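Local structure of ABC-type branched-chain amino acid transport systems periplasmic component-like protein (Thermomonospora curvata, 4N03) at residues A130-L135 with E177-G182; Y148-I153 with A366-Y371; L171-F176 with S183-T188; T188-E193 with K396-P401. The protein probably serves as the extracytoplasmic substrate-binding component of an ABC transporter of the leucine-binding protein family, here holding a fatty acid, palmitic acid. All coordinates share one frame; numbering follows the deposited sequence. Where two conformers were deposited one is given.

Contact 1: residues A130-L135 with E177-G182; sequences AWTTAL and EGDYGG. With PLM (palmitic acid), chain B.
The carboxylate of D179 is met by the methyl group of A134, which lies 3.7 Å from OD1, with CB only slightly farther from OD2 and CG, so the methyl faces the whole group and not one oxygen. Two larger flat groups, W131 and Y180, lie away from this meeting, on the fatty-acid side. One face of the W131 indole carries palmitic acid carbon CE, 3.6 Å above the ring plane and offset toward the rim; its NE1 is hydrogen-bonded to T144 OG1. The Y180 ring presents a face to the other end of the ligand, with CD2 3.6 Å from palmitic acid C2 next to the carboxyl group, and its hydroxyl is hydrogen-bonded to the backbone oxygen of A230.

Between the segments the polar link is a single hydroxyl. T132 OG1 donates to D179 O over 2.8 Å, at a C=O...donor angle of 122° and from above the carbonyl plane. A chi1 of -176°, which sets OG1 opposite the backbone N of T132, points it at this carbonyl, while CG2 packs on D179 CB at 3.9 Å. The same OG1 accepts from A134 N at 3.1 Å in a nearly straight bond (167°), forming an ST turn.

The loop following strand 126-129, on its way to helix 148-161, is thereby tied to the first turn of helix 179-195 beside the binding site. Because one bond is given and another received, the T132 hydroxyl is fixed in rotation, and its hold on the helix depends on D179's backbone carbonyl, not its acidic group.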
# COMPACT_ATOMS: atom_id res chain seq x y z
N ALA A 130 1.52 -3.54 0.63
CA ALA A 130 0.84 -4.42 1.53
C ALA A 130 1.09 -3.89 2.94
O ALA A 130 2.21 -3.52 3.26
CB ALA A 130 1.36 -5.81 1.42
N TRP A 131 0.06 -3.80 3.73
CA TRP A 131 0.15 -3.10 5.00
C TRP A 131 -0.38 -3.89 6.20
O TRP A 131 -0.74 -3.33 7.21
CB TRP A 131 -0.45 -1.69 4.86
CG TRP A 131 0.33 -0.87 3.89
CD1 TRP A 131 1.48 -0.28 4.17
CD2 TRP A 131 0.12 -0.70 2.46
NE1 TRP A 131 2.03 0.32 3.05
CE2 TRP A 131 1.21 0.02 1.97
CE3 TRP A 131 -0.85 -1.13 1.56
CZ2 TRP A 131 1.33 0.38 0.62
CZ3 TRP A 131 -0.74 -0.76 0.24
CH2 TRP A 131 0.34 -0.01 -0.21
N THR A 132 -0.39 -5.21 6.08
CA THR A 132 -0.71 -6.02 7.21
C THR A 132 0.37 -5.96 8.28
O THR A 132 1.56 -5.94 8.02
CB THR A 132 -0.93 -7.47 6.76
OG1 THR A 132 -1.35 -8.25 7.88
CG2 THR A 132 0.30 -8.14 6.18
N THR A 133 -0.07 -6.08 9.55
CA THR A 133 0.84 -6.25 10.67
C THR A 133 1.57 -7.59 10.60
O THR A 133 2.62 -7.74 11.23
CB THR A 133 0.09 -6.15 11.99
OG1 THR A 133 -1.01 -7.07 11.98
CG2 THR A 133 -0.45 -4.77 12.17
N ALA A 134 1.08 -8.52 9.79
CA ALA A 134 1.76 -9.78 9.64
C ALA A 134 3.13 -9.64 9.01
O ALA A 134 3.91 -10.57 9.04
CB ALA A 134 0.88 -10.77 8.90
N LEU A 135 3.43 -8.48 8.40
CA LEU A 135 4.72 -8.21 7.78
C LEU A 135 5.65 -7.38 8.64
O LEU A 135 6.79 -7.17 8.24
CB LEU A 135 4.54 -7.60 6.39
CG LEU A 135 3.79 -8.51 5.41
CD1 LEU A 135 3.51 -7.80 4.12
CD2 LEU A 135 4.50 -9.85 5.17
N GLU A 177 -10.65 -12.05 3.50
CA GLU A 177 -10.18 -12.98 4.51
C GLU A 177 -8.64 -12.99 4.54
O GLU A 177 -7.96 -12.91 3.50
CB GLU A 177 -10.77 -14.38 4.24
CG GLU A 177 -10.37 -15.01 2.91
CD GLU A 177 -10.71 -16.47 2.69
OE1 GLU A 177 -11.57 -17.02 3.36
OE2 GLU A 177 -10.08 -17.07 1.80
N GLY A 178 -8.09 -13.12 5.75
CA GLY A 178 -6.67 -13.25 5.92
C GLY A 178 -5.97 -11.92 6.22
O GLY A 178 -6.56 -11.01 6.77
N ASP A 179 -4.70 -11.86 5.87
CA ASP A 179 -3.78 -10.81 6.33
C ASP A 179 -4.23 -9.40 6.12
O ASP A 179 -3.93 -8.52 6.93
CB ASP A 179 -2.44 -10.89 5.50
CG ASP A 179 -1.47 -11.87 6.02
OD1 ASP A 179 -1.77 -12.61 7.01
OD2 ASP A 179 -0.40 -11.99 5.48
N TYR A 180 -4.82 -9.11 4.95
CA TYR A 180 -5.21 -7.72 4.63
C TYR A 180 -6.52 -7.40 5.37
O TYR A 180 -6.53 -6.57 6.29
CB TYR A 180 -5.32 -7.54 3.11
CG TYR A 180 -6.13 -6.38 2.61
CD1 TYR A 180 -6.27 -5.19 3.30
CD2 TYR A 180 -6.74 -6.44 1.37
CE1 TYR A 180 -7.01 -4.12 2.80
CE2 TYR A 180 -7.43 -5.37 0.83
CZ TYR A 180 -7.58 -4.23 1.53
OH TYR A 180 -8.28 -3.14 1.02
N GLY A 181 -7.62 -8.02 4.99
CA GLY A 181 -8.88 -7.66 5.59
C GLY A 181 -8.94 -7.92 7.07
O GLY A 181 -9.55 -7.18 7.80
N GLY A 182 -8.27 -9.01 7.49
CA GLY A 182 -8.24 -9.37 8.91
C GLY A 182 -7.48 -8.37 9.73
O GLY A 182 -7.84 -8.11 10.88
C1 PLM B . -3.22 -6.40 0.35
O1 PLM B . -2.60 -5.92 1.34
O2 PLM B . -3.19 -7.60 0.01
C2 PLM B . -3.91 -5.44 -0.59
C3 PLM B . -2.79 -4.86 -1.57
C4 PLM B . -3.29 -3.71 -2.42
C5 PLM B . -2.26 -3.22 -3.38
C6 PLM B . -2.60 -1.99 -4.25
C7 PLM B . -2.14 -0.71 -3.56
C8 PLM B . -2.58 0.58 -4.20
C9 PLM B . -1.88 1.83 -3.70
CA PLM B . -2.56 2.53 -2.51
CB PLM B . -1.55 3.60 -1.93
CC PLM B . -1.35 3.42 -0.40
CD PLM B . -0.06 4.01 0.14
CE PLM B . 0.21 3.83 1.62
CF PLM B . 1.72 3.87 1.91
CG PLM B . 2.30 5.26 2.08

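Contact 2: residues Y148-I153 with A366-Y371; sequences YDVDMI and ATRKTY. With PLM (palmitic acid), chain B.
D151 and T370 cross obliquely, and their polar ends meet. T370 OG1 donates to D151 OD1 over 2.8 Å, arriving on the anti lone pair, the one turned away from OD2. With chi1 at -58°, T370 CG2 extends opposite its own backbone N and lies 3.5 Å from the same OD1, so hydroxyl and methyl approach this oxygen from the same side. Both polar atoms have further partners: OD1 is hydrogen-bonded to T146 OG1, and T370 OG1 to N154 ND2. One residue earlier on the helix, V150 CG1 points across the gap, 3.9 Å from R368 O and 4.0 Å from R368 CB. It meets the root of that arginine; the chain beyond CG is extended and carries NH1 to the backbone oxygen of A395.

Here the start of helix 148-161 is laid against the entry to strand 370-375, an antiparallel member of the seven-stranded mixed sheet, one of the two main sheets of this periplasmic-binding-protein fold. Just ahead of the strand, T367 OG1 accepts from K369 N at 3.2 Å, an ST turn. On the helix, D149 OD1 receives V150 N at 2.9 Å in a bent bond (135°), 34° out of the carboxylate plane.

Y148, on the same helical turn, is aimed elsewhere. Its ring meets the fatty acid edge-on, with ligand O1 in the ring plane and the phenol OH donating to O1 over a short 2.5 Å. Y84 OH and S109 OG also hydrogen-bond the fatty acid, gathering three protein hydroxyls at its head group.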
# COMPACT_ATOMS: atom_id res chain seq x y z
N TYR A 148 -2.84 -1.63 8.42
CA TYR A 148 -4.25 -1.55 8.12
C TYR A 148 -5.13 -1.29 9.32
O TYR A 148 -6.16 -0.64 9.26
CB TYR A 148 -4.73 -2.82 7.47
CG TYR A 148 -4.27 -3.02 6.06
CD1 TYR A 148 -4.43 -2.03 5.06
CD2 TYR A 148 -3.64 -4.17 5.69
CE1 TYR A 148 -4.02 -2.25 3.76
CE2 TYR A 148 -3.25 -4.39 4.38
CZ TYR A 148 -3.44 -3.41 3.40
OH TYR A 148 -3.06 -3.56 2.08
N ASP A 149 -4.78 -1.92 10.45
CA ASP A 149 -5.47 -1.74 11.72
C ASP A 149 -5.45 -0.29 12.18
O ASP A 149 -6.48 0.26 12.51
CB ASP A 149 -4.99 -2.71 12.80
CG ASP A 149 -3.50 -2.81 13.01
OD1 ASP A 149 -2.72 -2.10 12.34
OD2 ASP A 149 -3.13 -3.67 13.86
N VAL A 150 -4.26 0.31 12.17
CA VAL A 150 -4.14 1.71 12.53
C VAL A 150 -4.97 2.59 11.61
O VAL A 150 -5.62 3.52 12.09
CB VAL A 150 -2.65 2.12 12.47
CG1 VAL A 150 -2.43 3.64 12.47
CG2 VAL A 150 -1.91 1.45 13.63
N ASP A 151 -5.02 2.32 10.30
CA ASP A 151 -5.87 3.10 9.42
C ASP A 151 -7.35 3.00 9.81
O ASP A 151 -8.04 4.00 9.79
CB ASP A 151 -5.73 2.69 7.96
CG ASP A 151 -4.48 3.20 7.30
OD1 ASP A 151 -3.87 4.17 7.77
OD2 ASP A 151 -4.17 2.60 6.24
N MSE A 152 -7.86 1.80 10.14
CA MSE A 152 -9.24 1.70 10.57
C MSE A 152 -9.48 2.33 11.92
O MSE A 152 -10.54 2.87 12.13
CB MSE A 152 -9.70 0.23 10.59
CG MSE A 152 -9.83 -0.39 9.20
SE MSE A 152 -11.25 0.42 8.17
CE MSE A 152 -10.28 1.57 7.09
N ILE A 153 -8.51 2.28 12.82
CA ILE A 153 -8.72 2.95 14.11
C ILE A 153 -8.87 4.46 13.91
O ILE A 153 -9.80 5.10 14.40
CB ILE A 153 -7.56 2.62 15.07
CG1 ILE A 153 -7.62 1.12 15.45
CG2 ILE A 153 -7.67 3.46 16.32
CD1 ILE A 153 -6.32 0.63 16.05
N ALA A 366 5.78 2.35 10.67
CA ALA A 366 6.69 3.41 10.29
C ALA A 366 6.12 4.81 10.52
O ALA A 366 6.89 5.74 10.66
CB ALA A 366 7.06 3.24 8.85
N THR A 367 4.81 4.93 10.55
CA THR A 367 4.06 6.09 10.97
C THR A 367 2.67 5.63 11.43
O THR A 367 2.25 4.53 11.06
CB THR A 367 3.97 7.15 9.87
OG1 THR A 367 3.19 8.23 10.33
CG2 THR A 367 3.35 6.61 8.58
N ARG A 368 1.97 6.45 12.16
CA ARG A 368 0.57 6.21 12.54
C ARG A 368 -0.37 7.29 12.06
O ARG A 368 -1.49 7.39 12.55
CB ARG A 368 0.41 5.94 14.05
CG ARG A 368 1.19 4.76 14.50
CD ARG A 368 0.82 4.35 15.91
NE ARG A 368 1.76 3.37 16.39
CZ ARG A 368 1.51 2.55 17.44
NH1 ARG A 368 0.32 2.51 17.99
NH2 ARG A 368 2.46 1.76 17.81
N LYS A 369 0.06 8.07 11.03
CA LYS A 369 -0.75 9.14 10.50
C LYS A 369 -1.51 8.67 9.24
O LYS A 369 -0.92 8.12 8.31
CB LYS A 369 0.13 10.32 10.17
CG LYS A 369 0.81 10.89 11.38
CD LYS A 369 1.48 12.21 11.19
CE LYS A 369 2.24 12.60 12.46
NZ LYS A 369 3.43 11.72 12.72
N THR A 370 -2.81 8.86 9.28
CA THR A 370 -3.72 8.44 8.23
C THR A 370 -4.45 9.65 7.67
O THR A 370 -4.98 10.46 8.41
CB THR A 370 -4.79 7.49 8.84
OG1 THR A 370 -4.13 6.36 9.45
CG2 THR A 370 -5.82 7.03 7.84
N TYR A 371 -4.45 9.78 6.32
CA TYR A 371 -5.35 10.70 5.61
C TYR A 371 -6.69 10.11 5.43
O TYR A 371 -6.82 8.86 5.36
CB TYR A 371 -4.84 10.97 4.18
CG TYR A 371 -3.52 11.66 4.02
CD1 TYR A 371 -2.34 10.94 3.95
CD2 TYR A 371 -3.43 13.05 3.85
CE1 TYR A 371 -1.12 11.54 3.77
CE2 TYR A 371 -2.21 13.66 3.66
CZ TYR A 371 -1.07 12.92 3.58
OH TYR A 371 0.12 13.58 3.39
C1 PLM B . -3.22 -6.40 0.35
O1 PLM B . -2.60 -5.92 1.34
O2 PLM B . -3.19 -7.60 0.01
C2 PLM B . -3.91 -5.44 -0.59
C3 PLM B . -2.79 -4.86 -1.57
C4 PLM B . -3.29 -3.71 -2.42
C5 PLM B . -2.26 -3.22 -3.38
C6 PLM B . -2.60 -1.99 -4.25
C7 PLM B . -2.14 -0.71 -3.56
C8 PLM B . -2.58 0.58 -4.20
C9 PLM B . -1.88 1.83 -3.70
CA PLM B . -2.56 2.53 -2.51
CB PLM B . -1.55 3.60 -1.93
CC PLM B . -1.35 3.42 -0.40
CD PLM B . -0.06 4.01 0.14
CE PLM B . 0.21 3.83 1.62
CF PLM B . 1.72 3.87 1.91
CG PLM B . 2.30 5.26 2.08

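Contact 3: residues L171-F176 with S183-T188; sequences LGHVYF and SALRGT
H173 and T188 make the polar meeting: ND1 donates to T188 OG1 over 2.9 Å, with the hydroxyl near the ring plane but the N-H angle only 122°, so the bond is weak. Around it L185 packs its two methyls on neighbours, CD1 lying 3.8 Å from H173 ND1 and CD2 over one face of the Y175 ring, 3.9 Å from its centroid and 17° off the normal, a CH-pi contact. L171 CD1 touches T188 CG2 at 3.8 Å, and A184 CB is 3.9 Å from H173 CE1.

These residues join the first strand and the helix of a beta-alpha-beta unit, strand 170-176, helix 179-195 and strand 198-204. The helix returns against the strand at 154° between directions, with segment axes 8.9 Å apart. Side chains of alternate strand residues L171, H173 and Y175 all project toward it.

Farther out, H173 NE2 is hydrogen-bonded to S229 OG of the adjacent strand 225-229, so the imidazole is held at both nitrogens, more firmly on the serine side. A weak bond from T188 OG1 to A184 O turns the hydroxyl back on its own helix. Selenomethionine M152 of helix 148-161 packs on A184 and T188.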
# COMPACT_ATOMS: atom_id res chain seq x y z
N LEU A 171 -21.04 -1.00 13.07
CA LEU A 171 -20.22 -0.98 11.87
C LEU A 171 -20.32 -2.31 11.20
O LEU A 171 -20.15 -3.33 11.85
CB LEU A 171 -18.75 -0.74 12.28
CG LEU A 171 -18.46 0.43 13.22
CD1 LEU A 171 -16.97 0.45 13.53
CD2 LEU A 171 -18.88 1.73 12.59
N GLY A 172 -20.53 -2.32 9.88
CA GLY A 172 -20.43 -3.53 9.09
C GLY A 172 -19.18 -3.53 8.29
O GLY A 172 -19.05 -2.65 7.42
N HIS A 173 -18.30 -4.51 8.48
CA HIS A 173 -17.01 -4.53 7.80
C HIS A 173 -16.92 -5.72 6.88
O HIS A 173 -16.93 -6.87 7.31
CB HIS A 173 -15.90 -4.53 8.85
CG HIS A 173 -14.55 -4.19 8.29
ND1 HIS A 173 -13.53 -3.79 9.10
CD2 HIS A 173 -14.08 -4.18 7.01
CE1 HIS A 173 -12.47 -3.56 8.35
NE2 HIS A 173 -12.78 -3.79 7.07
N VAL A 174 -16.91 -5.44 5.58
CA VAL A 174 -16.73 -6.42 4.54
C VAL A 174 -15.25 -6.51 4.28
O VAL A 174 -14.63 -5.47 3.96
CB VAL A 174 -17.47 -5.97 3.25
CG1 VAL A 174 -17.22 -6.95 2.11
CG2 VAL A 174 -18.97 -5.82 3.48
N TYR A 175 -14.64 -7.70 4.36
CA TYR A 175 -13.17 -7.76 4.34
C TYR A 175 -12.67 -8.97 3.62
O TYR A 175 -13.20 -10.10 3.83
CB TYR A 175 -12.65 -7.69 5.83
CG TYR A 175 -12.96 -8.93 6.66
CD1 TYR A 175 -14.18 -9.11 7.28
CD2 TYR A 175 -12.02 -9.94 6.74
CE1 TYR A 175 -14.46 -10.30 7.99
CE2 TYR A 175 -12.31 -11.12 7.46
CZ TYR A 175 -13.52 -11.29 8.06
OH TYR A 175 -13.80 -12.49 8.72
N PHE A 176 -11.57 -8.83 2.89
CA PHE A 176 -10.86 -9.93 2.32
C PHE A 176 -10.30 -10.78 3.48
O PHE A 176 -9.52 -10.32 4.28
CB PHE A 176 -9.70 -9.48 1.45
CG PHE A 176 -10.00 -9.02 0.04
CD1 PHE A 176 -11.22 -9.09 -0.53
CD2 PHE A 176 -8.96 -8.53 -0.72
CE1 PHE A 176 -11.42 -8.69 -1.85
CE2 PHE A 176 -9.13 -8.11 -2.04
CZ PHE A 176 -10.35 -8.18 -2.58
N SER A 183 -6.41 -7.79 9.20
CA SER A 183 -5.69 -6.74 9.90
C SER A 183 -6.54 -5.49 10.03
O SER A 183 -6.63 -4.87 11.07
CB SER A 183 -4.36 -6.48 9.23
OG SER A 183 -3.64 -5.42 9.81
N ALA A 184 -7.18 -5.08 8.92
CA ALA A 184 -8.08 -3.96 8.99
C ALA A 184 -9.14 -4.19 10.07
O ALA A 184 -9.46 -3.31 10.85
CB ALA A 184 -8.68 -3.71 7.62
N LEU A 185 -9.76 -5.36 9.98
CA LEU A 185 -10.83 -5.74 10.91
C LEU A 185 -10.40 -5.69 12.40
O LEU A 185 -11.16 -5.25 13.24
CB LEU A 185 -11.33 -7.14 10.57
CG LEU A 185 -12.45 -7.69 11.43
CD1 LEU A 185 -13.73 -6.92 11.25
CD2 LEU A 185 -12.68 -9.14 11.08
N ARG A 186 -9.17 -6.08 12.63
CA ARG A 186 -8.63 -5.97 13.98
C ARG A 186 -8.72 -4.55 14.49
O ARG A 186 -9.06 -4.26 15.64
CB ARG A 186 -7.21 -6.51 14.04
CG ARG A 186 -6.63 -6.52 15.44
CD ARG A 186 -5.19 -6.92 15.42
NE ARG A 186 -4.63 -6.93 16.76
CZ ARG A 186 -4.17 -7.98 17.38
NH1 ARG A 186 -4.14 -9.17 16.82
NH2 ARG A 186 -3.65 -7.80 18.55
N GLY A 187 -8.35 -3.59 13.64
CA GLY A 187 -8.46 -2.17 13.99
C GLY A 187 -9.89 -1.73 14.21
O GLY A 187 -10.20 -1.06 15.20
N THR A 188 -10.79 -2.12 13.31
CA THR A 188 -12.20 -1.83 13.50
C THR A 188 -12.68 -2.29 14.88
O THR A 188 -13.39 -1.54 15.57
CB THR A 188 -13.02 -2.51 12.42
OG1 THR A 188 -12.57 -2.05 11.15
CG2 THR A 188 -14.48 -2.21 12.54

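Contact 4: residues T188-E193 with K396-P401; sequences TKYAAE and KNYQVP
The CA atoms of Y190 and Y398 stand 8.1 Å apart, the closest CA pair across the two segments, so the space between the helix and the chain leaving helix 393-397 is bridged by side chains. Both tyrosines have CG directed away from their own backbone N (chi1 178° for Y190, 171° for Y398), and the two side chains run past each other in opposite senses. The rings form a tilted edge-to-face pair, with centroids 4.7 Å apart and planes at 59°. Y398 supplies the edge: its CD1 sits 3.4 Å above the plane of the Y190 ring and over its centre, with Y190 CG at 3.5 Å from that CD1.

A water completes the link on the polar side. It lies 2.6 Å from Y190 OH and donates to N397 O over 2.8 Å, joining phenol and backbone where direct bonding does not occur. The same carbonyl receives Q399 NE2 at 3.1 Å from above its plane, which holds the Q399 amide against the N397 carbonyl. Y190 OH is further bonded to Q194 NE2, one helical turn on.

At the other end, Y398 OH reaches D149 OD2 of helix 148-161, and Y398 O accepts from R368 NH1. I153 of that helix touches both rings, while L394 of helix 393-397 packs on Y190, so the pair is set where helices 148-161, 179-195 and 393-397 converge.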
# COMPACT_ATOMS: atom_id res chain seq x y z
N THR A 188 -10.79 -2.12 13.31
CA THR A 188 -12.20 -1.83 13.50
C THR A 188 -12.68 -2.29 14.88
O THR A 188 -13.39 -1.54 15.57
CB THR A 188 -13.02 -2.51 12.42
OG1 THR A 188 -12.57 -2.05 11.15
CG2 THR A 188 -14.48 -2.21 12.54
N LYS A 189 -12.36 -3.52 15.23
CA LYS A 189 -12.85 -4.11 16.47
C LYS A 189 -12.24 -3.45 17.67
O LYS A 189 -12.93 -3.29 18.71
CB LYS A 189 -12.62 -5.59 16.45
CG LYS A 189 -13.50 -6.26 15.40
CD LYS A 189 -13.12 -7.68 15.16
CE LYS A 189 -13.48 -8.50 16.36
NZ LYS A 189 -13.36 -9.89 15.91
N TYR A 190 -10.98 -3.02 17.58
CA TYR A 190 -10.36 -2.28 18.70
C TYR A 190 -11.08 -0.99 18.92
O TYR A 190 -11.47 -0.61 20.04
CB TYR A 190 -8.88 -2.08 18.43
CG TYR A 190 -8.21 -1.29 19.53
CD1 TYR A 190 -7.84 -1.91 20.72
CD2 TYR A 190 -7.98 0.07 19.40
CE1 TYR A 190 -7.25 -1.21 21.71
CE2 TYR A 190 -7.36 0.76 20.43
CZ TYR A 190 -6.98 0.10 21.60
OH TYR A 190 -6.35 0.77 22.62
N ALA A 191 -11.24 -0.23 17.83
CA ALA A 191 -11.93 1.02 17.92
C ALA A 191 -13.36 0.84 18.47
O ALA A 191 -13.83 1.62 19.29
CB ALA A 191 -11.94 1.73 16.58
N ALA A 192 -14.04 -0.18 17.99
CA ALA A 192 -15.42 -0.42 18.42
C ALA A 192 -15.50 -0.75 19.93
O ALA A 192 -16.35 -0.26 20.61
CB ALA A 192 -16.03 -1.55 17.62
N GLU A 193 -14.56 -1.54 20.39
CA GLU A 193 -14.52 -1.83 21.83
C GLU A 193 -14.28 -0.58 22.64
O GLU A 193 -14.91 -0.36 23.71
CB GLU A 193 -13.45 -2.92 22.14
CG GLU A 193 -13.41 -3.47 23.55
CD GLU A 193 -14.69 -4.19 23.90
OE1 GLU A 193 -15.08 -5.16 23.20
OE2 GLU A 193 -15.32 -3.78 24.88
N LYS A 396 -2.61 6.01 18.65
CA LYS A 396 -1.32 6.18 19.27
C LYS A 396 -1.11 5.16 20.41
O LYS A 396 -0.02 4.69 20.57
CB LYS A 396 -1.23 7.56 19.89
CG LYS A 396 0.12 7.94 20.50
CD LYS A 396 0.04 9.44 20.87
CE LYS A 396 1.31 10.06 21.34
NZ LYS A 396 0.97 11.41 21.87
N ASN A 397 -2.16 4.84 21.18
CA ASN A 397 -2.04 4.00 22.34
C ASN A 397 -2.30 2.53 22.04
O ASN A 397 -2.05 1.68 22.89
CB ASN A 397 -2.94 4.50 23.48
CG ASN A 397 -2.57 5.91 23.93
OD1 ASN A 397 -1.43 6.34 23.79
ND2 ASN A 397 -3.51 6.60 24.47
N TYR A 398 -2.82 2.23 20.86
CA TYR A 398 -3.11 0.89 20.42
C TYR A 398 -1.83 0.09 20.32
O TYR A 398 -0.78 0.57 19.91
CB TYR A 398 -3.71 0.99 19.01
CG TYR A 398 -3.90 -0.33 18.28
CD1 TYR A 398 -4.80 -1.31 18.70
CD2 TYR A 398 -3.18 -0.60 17.14
CE1 TYR A 398 -4.97 -2.46 18.00
CE2 TYR A 398 -3.36 -1.73 16.43
CZ TYR A 398 -4.25 -2.69 16.84
OH TYR A 398 -4.44 -3.84 16.17
N GLN A 399 -1.94 -1.18 20.75
CA GLN A 399 -0.86 -2.16 20.66
C GLN A 399 -0.87 -2.87 19.34
O GLN A 399 -1.79 -3.61 19.04
CB GLN A 399 -0.98 -3.18 21.79
CG GLN A 399 -1.03 -2.60 23.16
CD GLN A 399 0.20 -1.80 23.44
OE1 GLN A 399 1.26 -2.40 23.71
NE2 GLN A 399 0.11 -0.48 23.42
N VAL A 400 0.14 -2.61 18.51
CA VAL A 400 0.15 -3.13 17.17
C VAL A 400 0.81 -4.51 17.23
O VAL A 400 1.94 -4.64 17.70
CB VAL A 400 0.92 -2.20 16.21
CG1 VAL A 400 0.90 -2.77 14.82
CG2 VAL A 400 0.29 -0.81 16.22
N PRO A 401 0.15 -5.56 16.73
CA PRO A 401 0.79 -6.87 16.74
C PRO A 401 1.94 -6.95 15.77
O PRO A 401 1.96 -6.22 14.74
CB PRO A 401 -0.35 -7.83 16.33
CG PRO A 401 -1.25 -6.96 15.52
CD PRO A 401 -1.20 -5.61 16.18
O HOH W 1 -4.11 0.04 23.83

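Contacts 1, 3 and 4 follow helix 179-195 from its first turn outward, contact 4 sharing T188 with contact 3, whereas contact 2 uses the neighbouring helix 148-161. Contacts 1, 2 and 3 are buried; contact 4, about 20 Å between its centre and that of the chain, is partly exposed and the one with a bridging water. Hydroxyl bonds link the segments in contacts 1 and 2, both of which also touch the fatty acid through aromatic residues, while contact 3 relies on helix-on-sheet packing and contact 4 on aromatic rings. The sites interlock: W131 O is 3.0 Å from Y148 N, a probable backbone bond, and Y148 packs on Y180.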